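Local coordinates for protein phosphoribulokinase 1 (Rhodobacter sphaeroides, PDB 1A7J) that catalyses the ATP-dependent phosphorylation of D-ribulose 5-phosphate to D-ribulose 1,5-bisphosphate in the Calvin cycle, at residues P6-S14 / H126-A136; I158-D169 / V180-Y191. One frame throughout, in Å; residues are numbered along the deposited sequence.

Contact 1 of 2, residues P6-S14 / H126-A136; sequences PIISVTGSS and HLLFYEGLHGA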
loop_
_atom_site.group_PDB
_atom_site.type_symbol
_atom_site.label_atom_id
_atom_site.label_comp_id
_atom_site.label_asym_id
_atom_site.label_seq_id
_atom_site.Cartn_x
_atom_site.Cartn_y
_atom_site.Cartn_z
ATOM N N PRO A 6 9.595 1.324 -15.965
ATOM C CA PRO A 6 9.611 1.114 -14.514
ATOM C C PRO A 6 8.221 1.046 -13.845
ATOM O O PRO A 6 7.262 1.708 -14.268
ATOM C CB PRO A 6 10.463 2.270 -14.003
ATOM C CG PRO A 6 10.266 3.346 -15.013
ATOM C CD PRO A 6 10.125 2.656 -16.331
ATOM N N ILE A 7 8.090 0.075 -12.948
ATOM C CA ILE A 7 6.927 -0.029 -12.084
ATOM C C ILE A 7 7.332 0.363 -10.663
ATOM O O ILE A 7 8.311 -0.155 -10.143
ATOM C CB ILE A 7 6.392 -1.455 -12.065
ATOM C CG1 ILE A 7 6.495 -2.066 -13.448
ATOM C CG2 ILE A 7 4.951 -1.455 -11.692
ATOM C CD1 ILE A 7 6.298 -3.555 -13.447
ATOM N N ILE A 8 6.636 1.353 -10.096
ATOM C CA ILE A 8 6.752 1.769 -8.685
ATOM C C ILE A 8 5.621 1.156 -7.863
ATOM O O ILE A 8 4.455 1.252 -8.238
ATOM C CB ILE A 8 6.648 3.302 -8.555
ATOM C CG1 ILE A 8 7.860 3.949 -9.217
ATOM C CG2 ILE A 8 6.562 3.715 -7.069
ATOM C CD1 ILE A 8 7.710 5.410 -9.381
ATOM N N SER A 9 5.950 0.644 -6.681
ATOM C CA SER A 9 5.026 -0.197 -5.921
ATOM C C SER A 9 5.022 0.155 -4.441
ATOM O O SER A 9 5.989 -0.134 -3.732
ATOM C CB SER A 9 5.422 -1.660 -6.101
ATOM O OG SER A 9 4.526 -2.540 -5.451
ATOM N N VAL A 10 3.915 0.758 -3.991
ATOM C CA VAL A 10 3.657 1.112 -2.592
ATOM C C VAL A 10 2.777 0.048 -1.926
ATOM O O VAL A 10 1.672 -0.229 -2.379
ATOM C CB VAL A 10 2.915 2.463 -2.520
ATOM C CG1 VAL A 10 2.710 2.877 -1.093
ATOM C CG2 VAL A 10 3.673 3.535 -3.296
ATOM N N THR A 11 3.276 -0.594 -0.882
ATOM C CA THR A 11 2.500 -1.645 -0.234
ATOM C C THR A 11 2.287 -1.338 1.242
ATOM O O THR A 11 3.069 -0.596 1.841
ATOM C CB THR A 11 3.174 -2.999 -0.363
ATOM O OG1 THR A 11 2.328 -4.005 0.187
ATOM C CG2 THR A 11 4.436 -3.017 0.418
ATOM N N GLY A 12 1.153 -1.788 1.772
ATOM C CA GLY A 12 0.838 -1.585 3.174
ATOM C C GLY A 12 -0.320 -0.640 3.475
ATOM O O GLY A 12 -1.080 -0.861 4.417
ATOM N N SER A 13 -0.451 0.429 2.699
ATOM C CA SER A 13 -1.463 1.440 2.976
ATOM C C SER A 13 -2.652 1.313 2.030
ATOM O O SER A 13 -2.463 1.257 0.818
ATOM C CB SER A 13 -0.857 2.837 2.821
ATOM O OG SER A 13 -0.285 2.975 1.525
ATOM N N SER A 14 -3.845 1.146 2.591
ATOM C CA SER A 14 -5.113 1.445 1.902
ATOM C C SER A 14 -6.240 1.360 2.919
ATOM O O SER A 14 -5.993 1.168 4.115
ATOM C CB SER A 14 -5.400 0.458 0.763
ATOM O OG SER A 14 -5.013 0.989 -0.495
ATOM N N HIS A 126 5.292 6.379 -18.897
ATOM C CA HIS A 126 6.665 6.407 -18.405
ATOM C C HIS A 126 6.861 5.357 -17.304
ATOM O O HIS A 126 7.966 4.856 -17.106
ATOM C CB HIS A 126 6.990 7.819 -17.842
ATOM C CG HIS A 126 7.516 8.811 -18.867
ATOM N ND1 HIS A 126 6.712 9.790 -19.442
ATOM C CD2 HIS A 126 8.726 8.900 -19.496
ATOM C CE1 HIS A 126 7.395 10.414 -20.402
ATOM N NE2 HIS A 126 8.621 9.895 -20.457
ATOM N N LEU A 127 5.820 5.147 -16.502
ATOM C CA LEU A 127 5.832 4.122 -15.464
ATOM C C LEU A 127 4.439 3.699 -15.063
ATOM O O LEU A 127 3.456 4.372 -15.380
ATOM C CB LEU A 127 6.573 4.608 -14.232
ATOM C CG LEU A 127 6.146 5.959 -13.682
ATOM C CD1 LEU A 127 5.135 5.797 -12.562
ATOM C CD2 LEU A 127 7.384 6.671 -13.184
ATOM N N LEU A 128 4.347 2.515 -14.472
ATOM C CA LEU A 128 3.119 2.084 -13.816
ATOM C C LEU A 128 3.276 2.388 -12.336
ATOM O O LEU A 128 4.394 2.483 -11.843
ATOM C CB LEU A 128 2.885 0.573 -14.040
ATOM C CG LEU A 128 1.955 -0.295 -13.164
ATOM C CD1 LEU A 128 0.512 0.187 -13.218
ATOM C CD2 LEU A 128 2.026 -1.727 -13.636
ATOM N N PHE A 129 2.156 2.673 -11.681
ATOM C CA PHE A 129 2.126 2.937 -10.253
ATOM C C PHE A 129 1.090 2.042 -9.611
ATOM O O PHE A 129 -0.060 2.049 -10.016
ATOM C CB PHE A 129 1.738 4.382 -10.000
ATOM C CG PHE A 129 1.652 4.743 -8.546
ATOM C CD1 PHE A 129 2.804 4.774 -7.762
ATOM C CD2 PHE A 129 0.436 5.116 -7.978
ATOM C CE1 PHE A 129 2.755 5.176 -6.430
ATOM C CE2 PHE A 129 0.372 5.519 -6.653
ATOM C CZ PHE A 129 1.534 5.550 -5.874
ATOM N N TYR A 130 1.478 1.338 -8.558
ATOM C CA TYR A 130 0.552 0.489 -7.818
ATOM C C TYR A 130 0.473 0.975 -6.359
ATOM O O TYR A 130 1.493 1.329 -5.769
ATOM C CB TYR A 130 1.057 -0.955 -7.865
ATOM C CG TYR A 130 0.305 -1.903 -6.982
ATOM C CD1 TYR A 130 0.647 -2.058 -5.642
ATOM C CD2 TYR A 130 -0.774 -2.629 -7.471
ATOM C CE1 TYR A 130 -0.067 -2.896 -4.810
ATOM C CE2 TYR A 130 -1.510 -3.484 -6.642
ATOM C CZ TYR A 130 -1.142 -3.608 -5.317
ATOM O OH TYR A 130 -1.826 -4.473 -4.493
ATOM N N GLU A 131 -0.737 1.053 -5.803
ATOM C CA GLU A 131 -0.932 1.243 -4.358
ATOM C C GLU A 131 -1.865 0.156 -3.774
ATOM O O GLU A 131 -3.028 0.030 -4.198
ATOM C CB GLU A 131 -1.509 2.646 -4.080
ATOM C CG GLU A 131 -1.739 2.984 -2.580
ATOM C CD GLU A 131 -2.189 4.431 -2.321
ATOM O OE1 GLU A 131 -2.867 5.016 -3.199
ATOM O OE2 GLU A 131 -1.872 4.975 -1.233
ATOM N N GLY A 132 -1.359 -0.644 -2.829
ATOM C CA GLY A 132 -2.237 -1.525 -2.072
ATOM C C GLY A 132 -1.530 -2.353 -1.038
ATOM O O GLY A 132 -0.420 -2.025 -0.670
ATOM N N LEU A 133 -2.167 -3.425 -0.577
ATOM C CA LEU A 133 -1.557 -4.344 0.390
ATOM C C LEU A 133 -0.688 -5.479 -0.159
ATOM O O LEU A 133 -0.208 -6.301 0.622
ATOM C CB LEU A 133 -2.621 -4.989 1.288
ATOM C CG LEU A 133 -3.627 -4.258 2.181
ATOM C CD1 LEU A 133 -3.538 -2.776 2.057
ATOM C CD2 LEU A 133 -4.995 -4.714 1.766
ATOM N N HIS A 134 -0.559 -5.594 -1.481
ATOM C CA HIS A 134 0.217 -6.695 -2.068
ATOM C C HIS A 134 1.153 -6.316 -3.222
ATOM O O HIS A 134 1.449 -7.157 -4.073
ATOM C CB HIS A 134 -0.723 -7.823 -2.509
ATOM C CG HIS A 134 -1.399 -8.549 -1.376
ATOM N ND1 HIS A 134 -2.706 -8.305 -1.014
ATOM C CD2 HIS A 134 -0.975 -9.558 -0.573
ATOM C CE1 HIS A 134 -3.062 -9.133 -0.047
ATOM N NE2 HIS A 134 -2.031 -9.904 0.240
ATOM N N GLY A 135 1.823 -5.165 -3.093
ATOM C CA GLY A 135 2.819 -4.727 -4.067
ATOM C C GLY A 135 4.250 -5.226 -3.918
ATOM O O GLY A 135 5.155 -4.818 -4.647
ATOM N N ALA A 136 4.464 -6.133 -2.975
ATOM C CA ALA A 136 5.764 -6.748 -2.818
ATOM C C ALA A 136 5.595 -8.196 -2.332
ATOM O O ALA A 136 6.532 -8.813 -1.800
ATOM C CB ALA A 136 6.599 -5.940 -1.864
#
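Strands 7-11 and 127-132 are parallel neighbours, third and second from one edge of the main sheet in a buried part of the chain, with Ile7 beside Leu128; strand 150-156 flanks the first and strand 36-40 the second. Leu128 N reaches Pro6 O, Ile8 N reaches Leu128 O, and the ladder climbs through Tyr130 N to Ile8 O and Val10 N to Tyr130 O up to Gly132 N on Val10 O. The last rung, Gly12 N to Gly132 O at 2.9 Å, is bent to 138° where the first strand runs out. That rung opens the P-loop: Gly12, Ser13 and Ser14 begin the predicted ATP-binding run, and the parallel part of the sheet runs 2-3-1-4-5, as in adenylate kinase. Glu131 holds a weak bond to Ser19 of this loop, a placement consistent with a Walker B acid. On the face carrying Glu131, which helix 21-32 covers, the Phe129 ring leans across to the first strand: its CG stands anti to the backbone N (chi1 179°), CE1 meets Val10 CG2 at 3.7 Å, and Ile8 CG2 sits in the ring plane at the edge. The other face is closed by helix 77-90. There Ile7 and Leu128 point the same way, Ile7 CG2 against Leu128 CD2 at 3.5 Å. Beyond them Ser9 OG swings anti to its own nitrogen (chi1 -177°) and donates to Gly135 O at a modelled 2.5 Å, too short to be taken literally, so its exact geometry is doubtful. Gln198 bonds both Thr11 OG1 and Leu133 O.

Contact 2 of 2, residues I158-D169 / V180-Y191; sequences INLEWIQKIHRD and VTDVILRRMHAY. With SO4 (sulfate ion), chain B.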
loop_
_atom_site.group_PDB
_atom_site.type_symbol
_atom_site.label_atom_id
_atom_site.label_comp_id
_atom_site.label_asym_id
_atom_site.label_seq_id
_atom_site.Cartn_x
_atom_site.Cartn_y
_atom_site.Cartn_z
ATOM N N ILE A 158 1.006 -1.743 14.451
ATOM C CA ILE A 158 -0.166 -2.604 14.488
ATOM C C ILE A 158 -1.301 -1.987 15.274
ATOM O O ILE A 158 -2.352 -1.734 14.710
ATOM C CB ILE A 158 0.193 -3.978 15.062
ATOM C CG1 ILE A 158 1.205 -4.681 14.145
ATOM C CG2 ILE A 158 -1.050 -4.817 15.174
ATOM C CD1 ILE A 158 1.826 -5.893 14.730
ATOM N N ASN A 159 -0.990 -1.492 16.466
ATOM C CA ASN A 159 -1.939 -0.737 17.272
ATOM C C ASN A 159 -2.742 0.247 16.451
ATOM O O ASN A 159 -3.917 0.388 16.671
ATOM C CB ASN A 159 -1.228 0.073 18.341
ATOM C CG ASN A 159 -0.587 -0.766 19.365
ATOM O OD1 ASN A 159 0.524 -1.222 19.184
ATOM N ND2 ASN A 159 -1.197 -0.826 20.526
ATOM N N LEU A 160 -2.091 1.021 15.595
ATOM C CA LEU A 160 -2.794 2.028 14.790
ATOM C C LEU A 160 -3.563 1.469 13.568
ATOM O O LEU A 160 -4.539 2.078 13.125
ATOM C CB LEU A 160 -1.809 3.125 14.355
ATOM C CG LEU A 160 -2.190 4.287 13.428
ATOM C CD1 LEU A 160 -3.134 5.238 14.127
ATOM C CD2 LEU A 160 -0.922 5.025 12.991
ATOM N N GLU A 161 -3.196 0.281 13.077
ATOM C CA GLU A 161 -3.944 -0.344 11.990
ATOM C C GLU A 161 -5.307 -0.744 12.517
ATOM O O GLU A 161 -6.312 -0.347 11.946
ATOM C CB GLU A 161 -3.202 -1.567 11.445
ATOM C CG GLU A 161 -3.595 -1.972 10.009
ATOM C CD GLU A 161 -4.680 -3.052 9.969
ATOM O OE1 GLU A 161 -4.582 -4.039 10.742
ATOM O OE2 GLU A 161 -5.645 -2.907 9.184
ATOM N N TRP A 162 -5.345 -1.349 13.707
ATOM C CA TRP A 162 -6.606 -1.727 14.339
ATOM C C TRP A 162 -7.532 -0.535 14.562
ATOM O O TRP A 162 -8.715 -0.643 14.323
ATOM C CB TRP A 162 -6.367 -2.384 15.682
ATOM C CG TRP A 162 -5.544 -3.594 15.644
ATOM C CD1 TRP A 162 -5.097 -4.258 14.535
ATOM C CD2 TRP A 162 -5.197 -4.393 16.759
ATOM N NE1 TRP A 162 -4.520 -5.453 14.902
ATOM C CE2 TRP A 162 -4.573 -5.564 16.259
ATOM C CE3 TRP A 162 -5.393 -4.255 18.133
ATOM C CZ2 TRP A 162 -4.151 -6.588 17.088
ATOM C CZ3 TRP A 162 -4.982 -5.276 18.958
ATOM C CH2 TRP A 162 -4.362 -6.439 18.432
ATOM N N ILE A 163 -7.032 0.538 15.155
ATOM C CA ILE A 163 -7.829 1.738 15.336
ATOM C C ILE A 163 -8.322 2.190 13.989
ATOM O O ILE A 163 -9.461 2.598 13.856
ATOM C CB ILE A 163 -6.991 2.887 15.923
ATOM C CG1 ILE A 163 -6.590 2.546 17.357
ATOM C CG2 ILE A 163 -7.769 4.219 15.887
ATOM C CD1 ILE A 163 -5.178 3.015 17.764
ATOM N N GLN A 164 -7.436 2.199 13.006
ATOM C CA GLN A 164 -7.819 2.626 11.668
ATOM C C GLN A 164 -8.921 1.724 11.133
ATOM O O GLN A 164 -9.844 2.189 10.478
ATOM C CB GLN A 164 -6.613 2.625 10.710
ATOM C CG GLN A 164 -5.962 4.001 10.566
ATOM C CD GLN A 164 -4.688 4.026 9.721
ATOM O OE1 GLN A 164 -4.328 3.044 9.072
ATOM N NE2 GLN A 164 -4.034 5.187 9.683
ATOM N N LYS A 165 -8.903 0.462 11.534
ATOM C CA LYS A 165 -9.829 -0.512 10.988
ATOM C C LYS A 165 -11.148 -0.497 11.751
ATOM O O LYS A 165 -12.213 -0.526 11.149
ATOM C CB LYS A 165 -9.206 -1.900 11.041
ATOM C CG LYS A 165 -10.193 -2.999 10.862
ATOM C CD LYS A 165 -10.701 -3.026 9.447
ATOM C CE LYS A 165 -11.713 -4.150 9.254
ATOM N NZ LYS A 165 -12.426 -4.086 7.933
ATOM N N ILE A 166 -11.064 -0.413 13.077
ATOM C CA ILE A 166 -12.226 -0.433 13.961
ATOM C C ILE A 166 -13.075 0.771 13.625
ATOM O O ILE A 166 -14.304 0.686 13.610
ATOM C CB ILE A 166 -11.808 -0.363 15.444
ATOM C CG1 ILE A 166 -11.325 -1.719 15.932
ATOM C CG2 ILE A 166 -12.954 0.003 16.296
ATOM C CD1 ILE A 166 -10.153 -1.604 16.799
ATOM N N HIS A 167 -12.425 1.830 13.164
ATOM C CA HIS A 167 -13.165 2.989 12.721
ATOM C C HIS A 167 -13.878 2.833 11.383
ATOM O O HIS A 167 -15.013 3.281 11.259
ATOM C CB HIS A 167 -12.282 4.223 12.734
ATOM C CG HIS A 167 -12.308 4.942 14.042
ATOM N ND1 HIS A 167 -12.017 4.305 15.231
ATOM C CD2 HIS A 167 -12.761 6.175 14.378
ATOM C CE1 HIS A 167 -12.302 5.111 16.242
ATOM N NE2 HIS A 167 -12.752 6.253 15.751
ATOM N N ARG A 168 -13.298 2.089 10.441
ATOM C CA ARG A 168 -13.984 1.817 9.175
ATOM C C ARG A 168 -15.179 0.893 9.410
ATOM O O ARG A 168 -16.064 0.793 8.560
ATOM C CB ARG A 168 -13.059 1.138 8.158
ATOM C CG ARG A 168 -11.936 1.984 7.578
ATOM C CD ARG A 168 -10.978 1.103 6.734
ATOM N NE ARG A 168 -9.581 1.569 6.758
ATOM C CZ ARG A 168 -8.503 0.786 6.629
ATOM N NH1 ARG A 168 -8.602 -0.537 6.732
ATOM N NH2 ARG A 168 -7.300 1.340 6.510
ATOM N N ASP A 169 -15.126 0.115 10.491
ATOM C CA ASP A 169 -16.126 -0.922 10.752
ATOM C C ASP A 169 -17.153 -0.491 11.785
ATOM O O ASP A 169 -18.013 -1.280 12.187
ATOM C CB ASP A 169 -15.458 -2.226 11.219
ATOM C CG ASP A 169 -15.129 -3.177 10.070
ATOM O OD1 ASP A 169 -15.086 -2.729 8.901
ATOM O OD2 ASP A 169 -14.896 -4.378 10.344
ATOM N N VAL A 180 -15.736 -6.721 16.915
ATOM C CA VAL A 180 -14.481 -6.142 16.450
ATOM C C VAL A 180 -13.276 -6.954 16.904
ATOM O O VAL A 180 -12.315 -7.120 16.150
ATOM C CB VAL A 180 -14.325 -4.670 16.895
ATOM C CG1 VAL A 180 -14.891 -3.743 15.814
ATOM C CG2 VAL A 180 -15.025 -4.440 18.228
ATOM N N THR A 181 -13.419 -7.623 18.042
ATOM C CA THR A 181 -12.345 -8.457 18.552
ATOM C C THR A 181 -12.124 -9.641 17.624
ATOM O O THR A 181 -10.988 -9.992 17.308
ATOM C CB THR A 181 -12.661 -8.967 19.950
ATOM O OG1 THR A 181 -14.081 -9.132 20.072
ATOM C CG2 THR A 181 -12.165 -7.980 21.007
ATOM N N ASP A 182 -13.218 -10.181 17.104
ATOM C CA ASP A 182 -13.170 -11.371 16.268
ATOM C C ASP A 182 -12.803 -11.018 14.842
ATOM O O ASP A 182 -12.215 -11.831 14.147
ATOM C CB ASP A 182 -14.514 -12.115 16.306
ATOM C CG ASP A 182 -14.625 -13.067 17.487
ATOM O OD1 ASP A 182 -14.164 -14.228 17.370
ATOM O OD2 ASP A 182 -15.134 -12.649 18.548
ATOM N N VAL A 183 -13.112 -9.789 14.430
ATOM C CA VAL A 183 -12.746 -9.280 13.104
ATOM C C VAL A 183 -11.269 -8.918 13.111
ATOM O O VAL A 183 -10.603 -8.944 12.080
ATOM C CB VAL A 183 -13.584 -8.016 12.721
ATOM C CG1 VAL A 183 -12.756 -7.015 11.968
ATOM C CG2 VAL A 183 -14.742 -8.398 11.838
ATOM N N ILE A 184 -10.781 -8.494 14.265
ATOM C CA ILE A 184 -9.411 -8.036 14.385
ATOM C C ILE A 184 -8.458 -9.233 14.496
ATOM O O ILE A 184 -7.518 -9.348 13.706
ATOM C CB ILE A 184 -9.304 -7.052 15.582
ATOM C CG1 ILE A 184 -9.566 -5.635 15.097
ATOM C CG2 ILE A 184 -7.964 -7.106 16.242
ATOM C CD1 ILE A 184 -8.651 -5.226 14.027
ATOM N N LEU A 185 -8.833 -10.224 15.306
ATOM C CA LEU A 185 -8.091 -11.488 15.415
ATOM C C LEU A 185 -8.117 -12.381 14.153
ATOM O O LEU A 185 -7.126 -13.034 13.830
ATOM C CB LEU A 185 -8.608 -12.293 16.617
ATOM C CG LEU A 185 -8.373 -11.752 18.014
ATOM C CD1 LEU A 185 -9.438 -12.298 18.913
ATOM C CD2 LEU A 185 -7.030 -12.164 18.504
ATOM N N ARG A 186 -9.277 -12.502 13.516
ATOM C CA ARG A 186 -9.387 -13.248 12.268
ATOM C C ARG A 186 -8.444 -12.676 11.195
ATOM O O ARG A 186 -7.985 -13.409 10.316
ATOM C CB ARG A 186 -10.840 -13.232 11.785
ATOM C CG ARG A 186 -11.088 -13.879 10.431
ATOM C CD ARG A 186 -12.445 -13.494 9.865
ATOM N NE ARG A 186 -12.334 -12.447 8.849
ATOM C CZ ARG A 186 -13.124 -11.379 8.781
ATOM N NH1 ARG A 186 -14.205 -11.285 9.548
ATOM N NH2 ARG A 186 -12.859 -10.412 7.912
ATOM N N ARG A 187 -8.070 -11.399 11.323
ATOM C CA ARG A 187 -7.186 -10.757 10.341
ATOM C C ARG A 187 -5.716 -10.938 10.678
ATOM O O ARG A 187 -4.888 -10.917 9.789
ATOM C CB ARG A 187 -7.533 -9.266 10.165
ATOM C CG ARG A 187 -8.785 -9.040 9.301
ATOM C CD ARG A 187 -9.091 -7.585 8.967
ATOM N NE ARG A 187 -8.576 -6.685 9.988
ATOM C CZ ARG A 187 -7.821 -5.615 9.737
ATOM N NH1 ARG A 187 -7.774 -5.101 8.518
ATOM N NH2 ARG A 187 -7.229 -4.976 10.736
ATOM N N MET A 188 -5.420 -11.325 11.911
ATOM C CA MET A 188 -4.029 -11.462 12.331
ATOM C C MET A 188 -3.323 -12.604 11.616
ATOM O O MET A 188 -2.119 -12.543 11.342
ATOM C CB MET A 188 -3.943 -11.664 13.834
ATOM C CG MET A 188 -4.232 -10.412 14.628
ATOM S SD MET A 188 -3.449 -8.918 13.945
ATOM C CE MET A 188 -1.734 -9.158 14.513
ATOM N N HIS A 189 -4.118 -13.554 11.150
ATOM C CA HIS A 189 -3.582 -14.809 10.687
ATOM C C HIS A 189 -2.931 -14.535 9.371
ATOM O O HIS A 189 -1.728 -14.642 9.276
ATOM C CB HIS A 189 -4.687 -15.880 10.565
ATOM C CG HIS A 189 -5.210 -16.372 11.888
ATOM N ND1 HIS A 189 -4.615 -17.397 12.592
ATOM C CD2 HIS A 189 -6.210 -15.909 12.681
ATOM C CE1 HIS A 189 -5.217 -17.536 13.761
ATOM N NE2 HIS A 189 -6.189 -16.647 13.837
ATOM N N ALA A 190 -3.663 -13.893 8.475
ATOM C CA ALA A 190 -3.115 -13.492 7.178
ATOM C C ALA A 190 -2.298 -12.204 7.244
ATOM O O ALA A 190 -1.687 -11.807 6.268
ATOM C CB ALA A 190 -4.236 -13.334 6.160
ATOM N N TYR A 191 -2.398 -11.485 8.354
ATOM C CA TYR A 191 -1.637 -10.272 8.489
ATOM C C TYR A 191 -0.216 -10.691 8.731
ATOM O O TYR A 191 0.654 -10.382 7.926
ATOM C CB TYR A 191 -2.155 -9.422 9.643
ATOM C CG TYR A 191 -1.320 -8.196 9.934
ATOM C CD1 TYR A 191 -1.482 -7.036 9.197
ATOM C CD2 TYR A 191 -0.290 -8.234 10.877
ATOM C CE1 TYR A 191 -0.647 -5.950 9.377
ATOM C CE2 TYR A 191 0.572 -7.143 11.053
ATOM C CZ TYR A 191 0.387 -6.011 10.286
ATOM O OH TYR A 191 1.284 -4.967 10.367
HETATM S S SO4 B . -11.737 -7.527 6.015
HETATM O O1 SO4 B . -11.710 -8.905 5.612
HETATM O O2 SO4 B . -10.438 -6.938 5.828
HETATM O O3 SO4 B . -12.700 -6.830 5.220
HETATM O O4 SO4 B . -12.108 -7.442 7.382
#
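The Trp162 indole is covered on one face by Ile184, on the other by Ile158 CG2 from its own helix, with Met188 SD and Glu161 OE1 at its edge. Ile184 CG2 makes a CH-pi contact 3.9 Å from the centroid of the six-membered ring. The Met-aromatic contact brings Met188 SD to 3.8 Å from Trp162 NE1. Around this packing, helix 158-168 and the start of helix 180-195 cross steeply, these short segments at 130°, and bring together Lys165, Asp169 and Arg187 of the catalytic site. The Arg187 guanidinium has Lys165 CG over one face, 3.6 Å from Arg187 NH2, and a salt bridge to Glu161 at its edge. Arg187 NH2 at 3.0 Å and Arg187 NH1 at 3.1 Å share Glu161 OE2 on its syn side, while Glu161 OE1 lies 2.8 Å from Arg187 NH2 in a weaker, bent bond; the two planes are turned 36° apart. A sulfate, probably from the crystallisation liquor, is weakly bonded by Lys165 NZ and Arg186 NH2 and also by His69. Bent at chi2 (70°), the lysine chain runs over Arg187 and forms a salt bridge, Lys165 NZ to Asp169 OD1 at 3.1 Å, above the plane of that poorly ordered carboxylate.

In the fold
Contact 1 and contact 2 probably line two sides of one active site, although their centres lie 22 Å apart and they follow one another along the chain. The parallel strands of contact 1 deliver the start of the P-loop, and the Ser14 side chain comes, at its nearest atoms, to about 5 Å from that of Asp42, a further catalytic residue. Contact 2 brings the remaining three, Lys165, Asp169 and Arg187. The two meet where Arg168 NH2 packs 2.7 Å from Ser14 O, and the nearest atom of the Tyr191 side chain is about 8 Å from Gly12 CA. The sulfate lies away from the modelled start of the loop, beside the catalytic residues of contact 2.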